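Guanine nucleotide exchange factor SRM1 (Saccharomyces cerevisiae, PDB 3OF7) promotes the exchange of GDP for GTP on the Ran-type GTPases Gsp1 and Gsp2, binds chromatin, and controls RNA metabolism and nuclear transport. Local coordinates at residues A[21-26]-A[206-211]; A[39-44]-A[441-446]; A[81-84]-A[88-91]; A[377-382]-A[397-402]. All coordinates share one frame; numbering follows the deposited sequence. Where two conformers were deposited one is given.

Contact 1. Residues A[21-26]-A[206-211]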
loop_
_atom_site.group_PDB
_atom_site.type_symbol
_atom_site.label_atom_id
_atom_site.label_comp_id
_atom_site.label_asym_id
_atom_site.label_seq_id
_atom_site.Cartn_x
_atom_site.Cartn_y
_atom_site.Cartn_z
ATOM N N HIS A 21 14.198 1.183 -6.244
ATOM C CA HIS A 21 13.844 -0.098 -6.870
ATOM C C HIS A 21 12.432 -0.571 -6.497
ATOM O O HIS A 21 11.774 -1.237 -7.285
ATOM C CB HIS A 21 14.869 -1.187 -6.536
ATOM N N MET A 22 11.974 -0.216 -5.298
ATOM C CA MET A 22 10.635 -0.583 -4.850
ATOM C C MET A 22 9.543 0.240 -5.515
ATOM O O MET A 22 8.418 -0.244 -5.687
ATOM C CB MET A 22 10.503 -0.435 -3.327
ATOM C CG MET A 22 11.241 -1.480 -2.508
ATOM S SD MET A 22 10.780 -1.348 -0.764
ATOM C CE MET A 22 11.465 0.251 -0.383
ATOM N N TYR A 23 9.868 1.475 -5.894
ATOM C CA TYR A 23 8.829 2.415 -6.315
ATOM C C TYR A 23 8.822 2.796 -7.784
ATOM O O TYR A 23 7.754 2.975 -8.362
ATOM C CB TYR A 23 8.850 3.671 -5.441
ATOM C CG TYR A 23 8.667 3.358 -3.977
ATOM C CD1 TYR A 23 7.543 2.656 -3.530
ATOM C CD2 TYR A 23 9.617 3.760 -3.032
ATOM C CE1 TYR A 23 7.371 2.363 -2.179
ATOM C CE2 TYR A 23 9.449 3.470 -1.672
ATOM C CZ TYR A 23 8.328 2.775 -1.260
ATOM O OH TYR A 23 8.158 2.490 0.074
ATOM N N LEU A 24 10.003 2.924 -8.380
ATOM C CA LEU A 24 10.104 3.429 -9.745
ATOM C C LEU A 24 10.517 2.336 -10.722
ATOM O O LEU A 24 11.515 1.633 -10.509
ATOM C CB LEU A 24 11.090 4.606 -9.813
ATOM C CG LEU A 24 10.905 5.757 -8.811
ATOM C CD1 LEU A 24 11.990 6.820 -9.006
ATOM C CD2 LEU A 24 9.506 6.381 -8.891
ATOM N N SER A 25 9.734 2.185 -11.783
ATOM C CA SER A 25 10.100 1.309 -12.873
ATOM C C SER A 25 10.990 2.082 -13.854
ATOM O O SER A 25 10.752 3.269 -14.119
ATOM C CB SER A 25 8.840 0.800 -13.567
ATOM O OG SER A 25 9.162 -0.015 -14.671
ATOM N N VAL A 26 12.019 1.421 -14.382
ATOM C CA VAL A 26 12.867 2.056 -15.409
ATOM C C VAL A 26 12.090 2.178 -16.724
ATOM O O VAL A 26 12.208 3.175 -17.439
ATOM C CB VAL A 26 14.209 1.303 -15.617
ATOM C CG1 VAL A 26 15.081 2.012 -16.675
ATOM C CG2 VAL A 26 14.965 1.186 -14.304
ATOM N N ILE A 206 13.555 13.785 4.090
ATOM C CA ILE A 206 12.657 12.634 4.121
ATOM C C ILE A 206 13.044 11.695 2.974
ATOM O O ILE A 206 13.288 12.152 1.854
ATOM C CB ILE A 206 11.181 13.073 4.008
ATOM C CG1 ILE A 206 10.831 14.057 5.139
ATOM C CG2 ILE A 206 10.242 11.841 3.999
ATOM C CD1 ILE A 206 11.224 13.558 6.557
ATOM N N VAL A 207 13.118 10.401 3.267
ATOM C CA VAL A 207 13.586 9.401 2.298
ATOM C C VAL A 207 12.522 8.364 1.897
ATOM O O VAL A 207 12.628 7.738 0.836
ATOM C CB VAL A 207 14.861 8.673 2.802
ATOM C CG1 VAL A 207 15.989 9.680 3.067
ATOM C CG2 VAL A 207 14.573 7.822 4.055
ATOM N N GLN A 208 11.501 8.191 2.737
ATOM C CA GLN A 208 10.473 7.175 2.487
ATOM C C GLN A 208 9.132 7.510 3.133
ATOM O O GLN A 208 9.083 8.097 4.221
ATOM C CB GLN A 208 10.934 5.801 2.968
ATOM C CG GLN A 208 10.121 4.647 2.372
ATOM C CD GLN A 208 10.293 3.339 3.105
ATOM O OE1 GLN A 208 10.929 3.267 4.162
ATOM N NE2 GLN A 208 9.717 2.284 2.546
ATOM N N LEU A 209 8.059 7.109 2.456
ATOM C CA LEU A 209 6.693 7.281 2.961
ATOM C C LEU A 209 6.058 5.927 3.249
ATOM O O LEU A 209 6.420 4.928 2.619
ATOM C CB LEU A 209 5.840 8.036 1.939
ATOM C CG LEU A 209 6.422 9.277 1.256
ATOM C CD1 LEU A 209 5.486 9.785 0.167
ATOM C CD2 LEU A 209 6.689 10.396 2.266
ATOM N N ALA A 210 5.121 5.890 4.196
ATOM C CA ALA A 210 4.279 4.693 4.395
ATOM C C ALA A 210 2.848 5.107 4.764
ATOM O O ALA A 210 2.599 5.508 5.908
ATOM C CB ALA A 210 4.875 3.772 5.466
ATOM N N PRO A 211 1.912 5.032 3.793
ATOM C CA PRO A 211 0.528 5.434 4.042
ATOM C C PRO A 211 -0.308 4.374 4.751
ATOM O O PRO A 211 -0.179 3.179 4.476
ATOM C CB PRO A 211 -0.032 5.669 2.639
ATOM C CG PRO A 211 0.777 4.767 1.750
ATOM C CD PRO A 211 2.150 4.702 2.371
#
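Tyr23 and Gln208 meet at the ends of their side chains: CG of Tyr23 stands opposite its carbonyl carbon (chi1 -58°), while the chain of Gln208 leaves opposite the backbone nitrogen (chi1 -163°) and stays extended beyond CG. The two side chains span the 10.1 Å between the CA atoms of Tyr23 and Gln208, crossing at about a right angle. Gln208 NE2 donates to Tyr23 OH over 2.9 Å in a nearly straight bond, and the hydroxyl oxygen lies in the amide plane. From the tyrosine's side, the nitrogen arrives at the ring edge. An amide suits this buried position because both its ends find partners: OE1 accepts from the backbone N of Ile262 while NE2 serves the phenol. Met22 lies alongside, its chain bent at chi3, bringing CE to 4.0 Å from Gln208 NE2, while its CB lies over the centre of the Tyr23 ring. Helix 20-23 thus touches the first strand of one propeller blade, 206-211, where Val207 and Gln208 form a classic bulge opposite Leu219. Gln152 of strand 150-155 touches both Tyr23 and Gln208, while Tyr261 of strand 259-264 touches Gln208 and Met22; these strands belong to the two adjacent blades.

Contact 2. Residues A[39-44]-A[441-446]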
loop_
_atom_site.group_PDB
_atom_site.type_symbol
_atom_site.label_atom_id
_atom_site.label_comp_id
_atom_site.label_asym_id
_atom_site.label_seq_id
_atom_site.Cartn_x
_atom_site.Cartn_y
_atom_site.Cartn_z
ATOM N N MET A 39 -16.855 4.159 -6.487
ATOM C CA MET A 39 -16.450 5.504 -6.079
ATOM C C MET A 39 -15.351 6.037 -7.013
ATOM O O MET A 39 -14.532 6.875 -6.620
ATOM C CB MET A 39 -15.999 5.508 -4.605
ATOM C CG MET A 39 -17.138 5.299 -3.588
ATOM S SD MET A 39 -16.648 5.120 -1.846
ATOM C CE MET A 39 -15.872 3.504 -1.880
ATOM N N CYS A 40 -15.344 5.533 -8.249
ATOM C CA CYS A 40 -14.408 5.938 -9.316
ATOM C C CYS A 40 -12.993 5.357 -9.199
ATOM O O CYS A 40 -12.092 5.778 -9.929
ATOM C CB CYS A 40 -14.358 7.470 -9.473
ATOM S SG CYS A 40 -15.960 8.199 -9.952
ATOM N N GLU A 41 -12.810 4.374 -8.313
ATOM C CA GLU A 41 -11.462 3.855 -7.990
ATOM C C GLU A 41 -10.718 3.222 -9.164
ATOM O O GLU A 41 -9.478 3.236 -9.195
ATOM C CB GLU A 41 -11.504 2.821 -6.860
ATOM C CG GLU A 41 -12.095 3.296 -5.558
ATOM C CD GLU A 41 -13.529 2.846 -5.397
ATOM O OE1 GLU A 41 -14.334 3.087 -6.326
ATOM O OE2 GLU A 41 -13.848 2.250 -4.344
ATOM N N LEU A 42 -11.465 2.649 -10.103
ATOM C CA LEU A 42 -10.862 1.877 -11.194
ATOM C C LEU A 42 -10.199 2.752 -12.244
ATOM O O LEU A 42 -9.309 2.295 -12.952
ATOM C CB LEU A 42 -11.881 0.941 -11.852
ATOM C CG LEU A 42 -12.460 -0.192 -10.999
ATOM C CD1 LEU A 42 -13.475 -1.010 -11.802
ATOM C CD2 LEU A 42 -11.353 -1.090 -10.443
ATOM N N GLY A 43 -10.629 4.006 -12.347
ATOM C CA GLY A 43 -10.076 4.912 -13.351
ATOM C C GLY A 43 -10.256 4.403 -14.762
ATOM O O GLY A 43 -9.411 4.626 -15.624
ATOM N N LEU A 44 -11.360 3.698 -14.991
ATOM C CA LEU A 44 -11.677 3.182 -16.321
ATOM C C LEU A 44 -12.806 3.994 -16.971
ATOM O O LEU A 44 -13.470 3.534 -17.903
ATOM C CB LEU A 44 -12.006 1.690 -16.255
ATOM C CG LEU A 44 -10.824 0.758 -15.945
ATOM C CD1 LEU A 44 -11.310 -0.646 -15.615
ATOM C CD2 LEU A 44 -9.795 0.716 -17.073
ATOM N N GLY A 441 -9.242 -0.383 -1.168
ATOM C CA GLY A 441 -10.328 -0.971 -0.385
ATOM C C GLY A 441 -11.027 -2.111 -1.111
ATOM O O GLY A 441 -11.271 -3.178 -0.530
ATOM N N GLN A 442 -11.349 -1.882 -2.383
ATOM C CA GLN A 442 -12.178 -2.810 -3.161
ATOM C C GLN A 442 -11.637 -3.081 -4.567
ATOM O O GLN A 442 -12.372 -3.560 -5.437
ATOM C CB GLN A 442 -13.620 -2.268 -3.276
ATOM C CG GLN A 442 -14.317 -1.997 -1.943
ATOM C CD GLN A 442 -15.808 -1.688 -2.099
ATOM O OE1 GLN A 442 -16.299 -1.455 -3.206
ATOM N NE2 GLN A 442 -16.528 -1.690 -0.981
ATOM N N PHE A 443 -10.358 -2.794 -4.790
ATOM C CA PHE A 443 -9.800 -2.829 -6.143
ATOM C C PHE A 443 -8.289 -2.996 -6.095
ATOM O O PHE A 443 -7.673 -2.826 -5.040
ATOM C CB PHE A 443 -10.180 -1.547 -6.911
ATOM C CG PHE A 443 -9.418 -0.310 -6.471
ATOM C CD1 PHE A 443 -9.695 0.302 -5.252
ATOM C CD2 PHE A 443 -8.432 0.246 -7.295
ATOM C CE1 PHE A 443 -8.998 1.458 -4.842
ATOM C CE2 PHE A 443 -7.723 1.392 -6.902
ATOM C CZ PHE A 443 -8.004 2.001 -5.672
ATOM N N SER A 444 -7.699 -3.313 -7.245
ATOM C CA SER A 444 -6.252 -3.479 -7.371
ATOM C C SER A 444 -5.746 -2.845 -8.670
ATOM O O SER A 444 -6.516 -2.626 -9.614
ATOM C CB SER A 444 -5.885 -4.963 -7.341
ATOM O OG SER A 444 -6.492 -5.620 -6.241
ATOM N N VAL A 445 -4.453 -2.534 -8.699
ATOM C CA VAL A 445 -3.814 -1.933 -9.867
ATOM C C VAL A 445 -2.477 -2.634 -10.067
ATOM O O VAL A 445 -1.791 -2.957 -9.088
ATOM C CB VAL A 445 -3.564 -0.412 -9.675
ATOM C CG1 VAL A 445 -2.878 0.197 -10.915
ATOM C CG2 VAL A 445 -4.866 0.332 -9.364
ATOM N N SER A 446 -2.112 -2.881 -11.326
ATOM C CA SER A 446 -0.790 -3.411 -11.637
ATOM C C SER A 446 -0.142 -2.657 -12.803
ATOM O O SER A 446 -0.803 -1.938 -13.554
ATOM C CB SER A 446 -0.849 -4.913 -11.936
ATOM O OG SER A 446 -1.556 -5.139 -13.140
HETATM O O HOH W 1 -12.072 1.099 -2.624
HETATM O O HOH W 2 -15.911 0.566 -4.564
#
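Glu41 lies over Phe443 where the loop after the first strand of the RCC1-type beta-propeller meets strand 443-450, one of the two late strands that complete the same blade. The loop bends in a type I turn from Cys40 to Gly43, whose positive phi favours glycine. CB of Glu41 sits over the middle of the phenylalanine ring, 3.5 Å from its centroid, in a CH-pi contact. The ring is presented by a chi1 of 74°, which places CG between the backbone nitrogen and the carbonyl carbon. Beside it, Leu42 and Phe443 run past each other in opposite directions, and Leu42 CD2 comes to 3.7 Å from Phe443 CB. An alanine in place of Phe443 would probably leave Glu41 CB without the aromatic face beneath it and open a gap under the turn. Glutamate suits its place by being apolar near the backbone and charged at the end: its chain bends at chi2 (100°), so that the methylene groups cover the ring while the carboxylate is left to meet polar partners. OE1 accepts the backbone N-H of Met39, on the syn side but 32° out of the carboxylate plane. The other oxygen is linked through water to the 441-446 segment: one water donates to Glu41 OE2 at 2.7 Å and weakly accepts from Gln442 N, 3.1 Å away.

Contact 3. Residues A[81-84]-A[88-91]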
loop_
_atom_site.group_PDB
_atom_site.type_symbol
_atom_site.label_atom_id
_atom_site.label_comp_id
_atom_site.label_asym_id
_atom_site.label_seq_id
_atom_site.Cartn_x
_atom_site.Cartn_y
_atom_site.Cartn_z
ATOM N N ALA A 81 -0.497 8.276 -9.777
ATOM C CA ALA A 81 0.512 7.702 -10.651
ATOM C C ALA A 81 1.532 8.755 -11.085
ATOM O O ALA A 81 1.245 9.962 -11.077
ATOM C CB ALA A 81 -0.139 7.024 -11.869
ATOM N N LEU A 82 2.727 8.288 -11.434
ATOM C CA LEU A 82 3.820 9.174 -11.817
ATOM C C LEU A 82 4.336 8.795 -13.193
ATOM O O LEU A 82 4.538 7.613 -13.475
ATOM C CB LEU A 82 4.961 9.055 -10.807
ATOM C CG LEU A 82 6.092 10.083 -10.880
ATOM C CD1 LEU A 82 5.574 11.445 -10.483
ATOM C CD2 LEU A 82 7.212 9.643 -9.966
ATOM N N ASP A 83 4.563 9.796 -14.038
ATOM C CA ASP A 83 5.102 9.533 -15.362
ATOM C C ASP A 83 6.585 9.899 -15.485
ATOM O O ASP A 83 7.212 10.357 -14.519
ATOM C CB ASP A 83 4.238 10.181 -16.466
ATOM C CG ASP A 83 4.239 11.708 -16.425
ATOM O OD1 ASP A 83 5.241 12.320 -15.982
ATOM O OD2 ASP A 83 3.227 12.293 -16.876
ATOM N N GLU A 84 7.144 9.681 -16.671
ATOM C CA GLU A 84 8.562 9.946 -16.908
ATOM C C GLU A 84 8.988 11.395 -16.661
ATOM O O GLU A 84 10.136 11.640 -16.268
ATOM C CB GLU A 84 8.956 9.515 -18.319
ATOM C CG GLU A 84 9.113 8.010 -18.459
ATOM C CD GLU A 84 9.392 7.589 -19.890
ATOM O OE1 GLU A 84 9.597 8.472 -20.760
ATOM O OE2 GLU A 84 9.397 6.371 -20.136
ATOM N N VAL A 88 2.182 14.124 -11.797
ATOM C CA VAL A 88 1.342 13.284 -10.950
ATOM C C VAL A 88 -0.071 13.171 -11.521
ATOM O O VAL A 88 -0.754 14.185 -11.742
ATOM C CB VAL A 88 1.303 13.806 -9.486
ATOM C CG1 VAL A 88 0.457 12.893 -8.598
ATOM C CG2 VAL A 88 2.719 13.933 -8.919
ATOM N N TRP A 89 -0.488 11.935 -11.774
ATOM C CA TRP A 89 -1.829 11.626 -12.241
ATOM C C TRP A 89 -2.636 11.120 -11.047
ATOM O O TRP A 89 -2.080 10.513 -10.127
ATOM C CB TRP A 89 -1.787 10.513 -13.281
ATOM C CG TRP A 89 -1.039 10.815 -14.554
ATOM C CD1 TRP A 89 0.297 11.088 -14.692
ATOM C CD2 TRP A 89 -1.592 10.836 -15.871
ATOM N NE1 TRP A 89 0.605 11.291 -16.024
ATOM C CE2 TRP A 89 -0.536 11.136 -16.767
ATOM C CE3 TRP A 89 -2.882 10.641 -16.385
ATOM C CZ2 TRP A 89 -0.737 11.250 -18.151
ATOM C CZ3 TRP A 89 -3.075 10.739 -17.760
ATOM C CH2 TRP A 89 -2.010 11.046 -18.625
ATOM N N SER A 90 -3.949 11.334 -11.087
ATOM C CA SER A 90 -4.828 10.868 -10.015
ATOM C C SER A 90 -6.197 10.480 -10.553
ATOM O O SER A 90 -6.656 11.004 -11.580
ATOM C CB SER A 90 -4.993 11.961 -8.952
ATOM O OG SER A 90 -5.692 13.076 -9.483
ATOM N N TRP A 91 -6.834 9.541 -9.862
ATOM C CA TRP A 91 -8.227 9.193 -10.118
ATOM C C TRP A 91 -8.804 8.524 -8.884
ATOM O O TRP A 91 -8.060 8.012 -8.044
ATOM C CB TRP A 91 -8.369 8.291 -11.352
ATOM C CG TRP A 91 -7.802 6.905 -11.197
ATOM C CD1 TRP A 91 -8.470 5.800 -10.765
ATOM C CD2 TRP A 91 -6.466 6.475 -11.500
ATOM N NE1 TRP A 91 -7.637 4.712 -10.771
ATOM C CE2 TRP A 91 -6.399 5.097 -11.215
ATOM C CE3 TRP A 91 -5.315 7.126 -11.967
ATOM C CZ2 TRP A 91 -5.229 4.345 -11.392
ATOM C CZ3 TRP A 91 -4.151 6.378 -12.141
ATOM C CH2 TRP A 91 -4.118 5.008 -11.847
#
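Ala81 fits into the hollow between Trp89 and Trp91 on one face of a beta hairpin. Its methyl is a small bump: CB lies 4.1 Å from Trp89 CB and equally 4.1 Å from Trp91 CZ3, which reaches over to the neighbouring strand to meet it. Alanine suits the place because Trp89 CB and the indole of Trp91 already fill the space beside it. Ala81 and Trp89 form an antiparallel hydrogen-bonded pair, with Trp89 N to Ala81 O at 2.7 Å and Ala81 N to Trp89 O at 2.8 Å. Ala81 O also receives a CA-H...O contact from Val88 CA. On the other face Leu82 and Val88 make the neighbouring non-hydrogen-bonded pair; Leu82 CG stands opposite its own nitrogen (chi1 -169°), and CD1 comes against Val88 CG2 at 4.1 Å, the two side chains meeting at a slant through one methyl each.

Nearer the turn, Asp83 holds the indole of Trp89. NE1 donates to Asp83 OD2 over 2.9 Å, with the oxygen close to the ring plane, yet NE1 comes from above the carboxylate plane, which stands 81° from the ring. This bond is likely to restrain rotation of the indole. The other oxygen, OD1, accepts from the backbone N of Asn87, tying the aspartate to the hairpin turn as well.

These are the second and third strands of a propeller blade. Strand 69-74 flanks 78-83, with Ile69 touching both Ala81 and Trp89; strand 134-135 borders 88-92; and Leu153 of strand 150-155, in the next blade, covers Leu82 and Val88.

Contact 4. Residues A[377-382]-A[397-402]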
loop_
_atom_site.group_PDB
_atom_site.type_symbol
_atom_site.label_atom_id
_atom_site.label_comp_id
_atom_site.label_asym_id
_atom_site.label_seq_id
_atom_site.Cartn_x
_atom_site.Cartn_y
_atom_site.Cartn_z
ATOM N N PRO A 377 4.988 -19.999 -5.365
ATOM C CA PRO A 377 6.256 -19.573 -5.940
ATOM C C PRO A 377 6.988 -18.597 -5.018
ATOM O O PRO A 377 6.401 -18.075 -4.058
ATOM C CB PRO A 377 5.831 -18.839 -7.221
ATOM C CG PRO A 377 4.432 -18.421 -6.976
ATOM C CD PRO A 377 3.832 -19.490 -6.130
ATOM N N LYS A 378 8.262 -18.363 -5.316
ATOM C CA LYS A 378 9.014 -17.282 -4.696
ATOM C C LYS A 378 8.463 -15.952 -5.200
ATOM O O LYS A 378 8.198 -15.799 -6.402
ATOM C CB LYS A 378 10.506 -17.410 -5.027
ATOM C CG LYS A 378 11.147 -18.705 -4.526
ATOM C CD LYS A 378 11.460 -18.643 -3.032
ATOM C CE LYS A 378 11.958 -19.990 -2.497
ATOM N NZ LYS A 378 12.695 -19.840 -1.205
ATOM N N PHE A 379 8.259 -15.006 -4.285
ATOM C CA PHE A 379 7.722 -13.692 -4.658
ATOM C C PHE A 379 8.777 -12.600 -4.617
ATOM O O PHE A 379 9.685 -12.640 -3.798
ATOM C CB PHE A 379 6.544 -13.290 -3.768
ATOM C CG PHE A 379 5.364 -14.219 -3.863
ATOM C CD1 PHE A 379 4.956 -14.957 -2.757
ATOM C CD2 PHE A 379 4.655 -14.352 -5.058
ATOM C CE1 PHE A 379 3.848 -15.823 -2.837
ATOM C CE2 PHE A 379 3.552 -15.206 -5.146
ATOM C CZ PHE A 379 3.150 -15.940 -4.032
ATOM N N LYS A 380 8.628 -11.609 -5.490
ATOM C CA LYS A 380 9.546 -10.476 -5.512
ATOM C C LYS A 380 8.931 -9.163 -4.997
ATOM O O LYS A 380 9.657 -8.262 -4.597
ATOM C CB LYS A 380 10.200 -10.308 -6.895
ATOM C CG LYS A 380 9.235 -10.066 -8.052
ATOM C CD LYS A 380 10.011 -9.806 -9.342
ATOM C CE LYS A 380 9.092 -9.440 -10.489
ATOM N NZ LYS A 380 9.860 -8.887 -11.674
ATOM N N SER A 381 7.600 -9.059 -5.014
ATOM C CA SER A 381 6.897 -7.920 -4.406
ATOM C C SER A 381 5.501 -8.340 -3.959
ATOM O O SER A 381 4.974 -9.352 -4.413
ATOM C CB SER A 381 6.807 -6.718 -5.364
ATOM O OG SER A 381 5.917 -6.978 -6.447
ATOM N N VAL A 382 4.912 -7.555 -3.065
ATOM C CA VAL A 382 3.604 -7.873 -2.502
ATOM C C VAL A 382 2.847 -6.570 -2.228
ATOM O O VAL A 382 3.457 -5.542 -1.946
ATOM C CB VAL A 382 3.759 -8.757 -1.223
ATOM C CG1 VAL A 382 4.537 -8.030 -0.115
ATOM C CG2 VAL A 382 2.417 -9.271 -0.711
ATOM N N ILE A 397 4.462 -13.216 -12.858
ATOM C CA ILE A 397 3.064 -13.621 -12.842
ATOM C C ILE A 397 2.519 -13.206 -11.475
ATOM O O ILE A 397 3.158 -13.462 -10.455
ATOM C CB ILE A 397 2.913 -15.149 -13.082
ATOM C CG1 ILE A 397 3.360 -15.499 -14.519
ATOM C CG2 ILE A 397 1.466 -15.612 -12.843
ATOM C CD1 ILE A 397 3.176 -16.961 -14.910
ATOM N N ALA A 398 1.364 -12.545 -11.478
ATOM C CA ALA A 398 0.700 -12.099 -10.248
ATOM C C ALA A 398 -0.216 -13.168 -9.639
ATOM O O ALA A 398 -0.843 -13.962 -10.360
ATOM C CB ALA A 398 -0.072 -10.800 -10.500
ATOM N N TYR A 399 -0.282 -13.175 -8.306
ATOM C CA TYR A 399 -1.057 -14.142 -7.524
ATOM C C TYR A 399 -1.868 -13.374 -6.502
ATOM O O TYR A 399 -1.346 -12.472 -5.851
ATOM C CB TYR A 399 -0.135 -15.126 -6.791
ATOM C CG TYR A 399 0.547 -16.115 -7.716
ATOM C CD1 TYR A 399 1.550 -15.695 -8.588
ATOM C CD2 TYR A 399 0.185 -17.468 -7.720
ATOM C CE1 TYR A 399 2.177 -16.585 -9.449
ATOM C CE2 TYR A 399 0.812 -18.376 -8.582
ATOM C CZ TYR A 399 1.804 -17.920 -9.442
ATOM O OH TYR A 399 2.434 -18.790 -10.298
ATOM N N SER A 400 -3.132 -13.740 -6.348
ATOM C CA SER A 400 -4.012 -13.010 -5.444
ATOM C C SER A 400 -4.792 -13.949 -4.538
ATOM O O SER A 400 -4.929 -15.147 -4.821
ATOM C CB SER A 400 -4.981 -12.136 -6.251
ATOM O OG SER A 400 -5.785 -12.944 -7.096
ATOM N N TRP A 401 -5.299 -13.391 -3.443
ATOM C CA TRP A 401 -6.111 -14.141 -2.496
ATOM C C TRP A 401 -6.813 -13.193 -1.532
ATOM O O TRP A 401 -6.507 -11.992 -1.485
ATOM C CB TRP A 401 -5.267 -15.155 -1.716
ATOM C CG TRP A 401 -4.240 -14.564 -0.756
ATOM C CD1 TRP A 401 -4.358 -14.454 0.603
ATOM C CD2 TRP A 401 -2.942 -14.043 -1.087
ATOM N NE1 TRP A 401 -3.219 -13.905 1.139
ATOM C CE2 TRP A 401 -2.336 -13.635 0.125
ATOM C CE3 TRP A 401 -2.237 -13.872 -2.291
ATOM C CZ2 TRP A 401 -1.052 -13.072 0.173
ATOM C CZ3 TRP A 401 -0.960 -13.309 -2.247
ATOM C CH2 TRP A 401 -0.379 -12.918 -1.019
ATOM N N GLY A 402 -7.757 -13.744 -0.777
ATOM C CA GLY A 402 -8.484 -12.974 0.213
ATOM C C GLY A 402 -9.944 -12.787 -0.148
ATOM O O GLY A 402 -10.542 -13.625 -0.821
#
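Phe379 and Tyr399 form an aromatic pair. The edge of Phe379 is directed at the face of Tyr399 in an offset edge-to-face pair, with centroids 5.9 Å apart and planes at 69°. Phe379 CE2 does the touching, 4.0 Å from Tyr399 CD1. Both residues carry CG opposite their carbonyl carbons (chi1 -62° for Phe379), which sends the rings across the space between the backbones, where the CA atoms of Phe379 and Tyr399 lie 9.2 Å apart.

The CH-pi contact is made by Pro377. Its CG lies over the Tyr399 ring, displaced toward the rim, 3.9 Å from the centroid and 3.6 Å from CZ. A proline suits this spot because its rigid ring offers a fixed apolar ridge to a flat partner. A leucine in place of Tyr399 would probably deprive both Pro377 CG and the edge of Phe379 of the aromatic face they share, leaving the proline less well seated.

Apolar neighbours add to this packing. Ala393 of strand 388-393 and Met463 of the C-terminal helix 453-464 touch Tyr399, while Leu328 of strand 324-329 packs on Phe379.

Pro377 and Phe379, where the chain enters strand 379-384, thus pack on strand 398-402, the third of the blade, past the intervening strand 388-393. Such interior packing, within a blade and against the preceding one, belongs to the seven-bladed RCC1 beta-propeller.

All four contacts lie in or against one seven-bladed propeller, but at different parts of its ring. Along the chain, contact 3 is nested inside the loops closed by contacts 1 and 2, whose segments alternate; contact 4 follows contacts 1 and 3 and lies within the loop of contact 2. Contact 2 spans nearly the whole domain and joins its first and last repeats, closing the ring. Contact 3 touches both earlier contacts: Leu24 CD2 packs on Leu82 CD2 at 4.1 Å, and Trp91 NE1 makes a weak hydrogen bond to Glu41 O. Contacts 3 and 4 are the most distant, their centres about 24 Å apart. Local hairpin and ring closure are thus direct neighbours.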